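Local coordinates for protein elongation factor G (Thermus thermophilus, PDB 2DY1) that binds GTP with magnesium and probably acts as a GTPase translation elongation factor in protein synthesis, at residues A[15-20]-A[110-115]. Numbering follows the deposited sequence.
With GTP (guanosine-5'-triphosphate), chain C.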
loop_
_atom_site.group_PDB
_atom_site.type_symbol
_atom_site.label_atom_id
_atom_site.label_comp_id
_atom_site.label_asym_id
_atom_site.label_seq_id
_atom_site.Cartn_x
_atom_site.Cartn_y
_atom_site.Cartn_z
ATOM N N VAL A 15 9.213 9.091 -7.523
ATOM C CA VAL A 15 9.160 8.200 -6.368
ATOM C C VAL A 15 10.528 8.103 -5.732
ATOM O O VAL A 15 11.511 8.600 -6.284
ATOM C CB VAL A 15 8.710 6.792 -6.795
ATOM C CG1 VAL A 15 7.262 6.848 -7.300
ATOM C CG2 VAL A 15 9.611 6.255 -7.945
ATOM N N GLY A 16 10.584 7.484 -4.565
ATOM C CA GLY A 16 11.866 7.340 -3.887
ATOM C C GLY A 16 11.655 7.287 -2.384
ATOM O O GLY A 16 10.571 7.573 -1.896
ATOM N N HIS A 17 12.692 6.918 -1.652
ATOM C CA HIS A 17 12.600 6.824 -0.207
ATOM C C HIS A 17 12.192 8.136 0.415
ATOM O O HIS A 17 12.477 9.219 -0.102
ATOM C CB HIS A 17 13.959 6.422 0.367
ATOM C CG HIS A 17 13.900 5.911 1.773
ATOM N ND1 HIS A 17 13.625 4.595 2.077
ATOM C CD2 HIS A 17 14.086 6.542 2.956
ATOM C CE1 HIS A 17 13.643 4.437 3.389
ATOM N NE2 HIS A 17 13.920 5.603 3.945
ATOM N N ALA A 18 11.552 8.027 1.572
ATOM C CA ALA A 18 11.121 9.197 2.298
ATOM C C ALA A 18 12.279 10.170 2.507
ATOM O O ALA A 18 13.371 9.775 2.928
ATOM C CB ALA A 18 10.544 8.765 3.645
ATOM N N GLY A 19 12.039 11.442 2.222
ATOM C CA GLY A 19 13.034 12.479 2.422
ATOM C C GLY A 19 14.123 12.597 1.374
ATOM O O GLY A 19 15.104 13.310 1.587
ATOM N N SER A 20 13.963 11.902 0.248
ATOM C CA SER A 20 14.960 11.941 -0.821
ATOM C C SER A 20 14.919 13.232 -1.658
ATOM O O SER A 20 15.669 13.362 -2.620
ATOM C CB SER A 20 14.810 10.697 -1.712
ATOM O OG SER A 20 13.496 10.584 -2.229
ATOM N N GLY A 110 22.028 6.747 -0.613
ATOM C CA GLY A 110 22.081 5.745 -1.661
ATOM C C GLY A 110 20.730 5.061 -1.773
ATOM O O GLY A 110 19.718 5.601 -1.317
ATOM N N VAL A 111 20.704 3.885 -2.385
ATOM C CA VAL A 111 19.461 3.132 -2.531
ATOM C C VAL A 111 18.990 2.640 -1.160
ATOM O O VAL A 111 19.726 1.954 -0.446
ATOM C CB VAL A 111 19.665 1.928 -3.479
ATOM C CG1 VAL A 111 18.387 1.090 -3.561
ATOM C CG2 VAL A 111 20.070 2.433 -4.854
ATOM N N GLN A 112 17.768 3.011 -0.790
ATOM C CA GLN A 112 17.195 2.604 0.484
ATOM C C GLN A 112 16.037 1.648 0.233
ATOM O O GLN A 112 15.676 1.389 -0.915
ATOM C CB GLN A 112 16.738 3.841 1.266
ATOM C CG GLN A 112 17.905 4.756 1.660
ATOM C CD GLN A 112 17.473 6.117 2.164
ATOM O OE1 GLN A 112 17.174 7.028 1.378
ATOM N NE2 GLN A 112 17.429 6.267 3.480
ATOM N N VAL A 113 15.468 1.100 1.300
ATOM C CA VAL A 113 14.371 0.162 1.132
ATOM C C VAL A 113 13.225 0.774 0.334
ATOM O O VAL A 113 12.662 0.117 -0.542
ATOM C CB VAL A 113 13.856 -0.336 2.492
ATOM C CG1 VAL A 113 12.640 -1.229 2.298
ATOM C CG2 VAL A 113 14.961 -1.126 3.183
ATOM N N GLY A 114 12.903 2.035 0.613
ATOM C CA GLY A 114 11.817 2.688 -0.107
ATOM C C GLY A 114 12.119 2.893 -1.580
ATOM O O GLY A 114 11.206 2.967 -2.414
ATOM N N THR A 115 13.406 3.003 -1.903
ATOM C CA THR A 115 13.856 3.184 -3.273
ATOM C C THR A 115 13.581 1.869 -4.003
ATOM O O THR A 115 13.012 1.860 -5.089
ATOM C CB THR A 115 15.382 3.449 -3.335
ATOM O OG1 THR A 115 15.755 4.394 -2.324
ATOM C CG2 THR A 115 15.764 3.994 -4.696
HETATM P PG GTP C . 8.671 12.415 1.348
HETATM O O1G GTP C . 8.399 12.419 2.932
HETATM O O2G GTP C . 7.440 13.124 0.601
HETATM O O3G GTP C . 8.951 11.065 0.812
HETATM O O3B GTP C . 9.945 13.393 1.224
HETATM P PB GTP C . 10.453 14.069 -0.140
HETATM O O1B GTP C . 11.189 13.053 -0.928
HETATM O O2B GTP C . 9.325 14.768 -0.802
HETATM O O3A GTP C . 11.568 15.086 0.403
HETATM P PA GTP C . 11.293 16.631 0.733
HETATM O O1A GTP C . 11.237 17.392 -0.535
HETATM O O2A GTP C . 10.148 16.724 1.668
HETATM O "O5'" GTP C . 12.639 17.070 1.495
HETATM C "C5'" GTP C . 12.849 16.612 2.831
HETATM C "C4'" GTP C . 13.964 17.423 3.488
HETATM O "O4'" GTP C . 15.095 17.356 2.604
HETATM C "C3'" GTP C . 13.560 18.897 3.567
HETATM O "O3'" GTP C . 14.181 19.492 4.709
HETATM C "C2'" GTP C . 14.150 19.475 2.282
HETATM O "O2'" GTP C . 14.450 20.860 2.480
HETATM C "C1'" GTP C . 15.465 18.698 2.252
HETATM N N9 GTP C . 16.102 18.689 0.915
HETATM C C8 GTP C . 15.528 18.313 -0.225
HETATM N N7 GTP C . 16.434 18.303 -1.201
HETATM C C5 GTP C . 17.598 18.683 -0.681
HETATM C C6 GTP C . 18.873 18.859 -1.208
HETATM O O6 GTP C . 19.128 18.605 -2.384
HETATM N N1 GTP C . 19.893 19.300 -0.356
HETATM C C2 GTP C . 19.618 19.550 0.994
HETATM N N2 GTP C . 20.585 19.967 1.807
HETATM N N3 GTP C . 18.376 19.364 1.467
HETATM C C4 GTP C . 17.385 18.942 0.669
HETATM O O HOH W 1 15.504 6.957 -2.616
HETATM O O HOH W 2 16.189 9.587 1.543
#
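His-17 and Gly-114 bring the backbones closest, CA to CA 4.2 Å, where the loop after strand 9-16 meets the first turn of helix 113-124. CG of His-17 is anti to the backbone N (chi1 -163°). In the ring beyond it, ND1 accepts a hydrogen bond from Gly-114 N at 3.0 Å; the donor lies in the ring plane, but the N-H is bent. Gly-114 has no CB, which here would collide with ND1. The side chains of Gln-112, the N-cap residue, and His-17 cross at about a right angle: CB of Gln-112 lies over one ring face in a CH-pi contact, 3.6 Å from the centroid, and its amide, tilted 30° to the ring, reaches CD2 through NE2 at 3.4 Å. Gly-16 to Ser-20 form the first part of the P-loop (Walker A) of this GTPase domain; a type II turn from His-17 to Ser-20 presents Gly-19 N to GTP O3B at 3.0 Å. The carbonyl O of His-17 takes both Ser-20 N and Ser-20 OG, fastening that turn. Two waters bridge the segments: one joins His-17 N to Thr-115 OG1, and the other donates to both Ala-18 O and Gln-112 OE1. Thr-115 OG1 accepts a hydrogen bond from Gln-112 N at 2.9 Å.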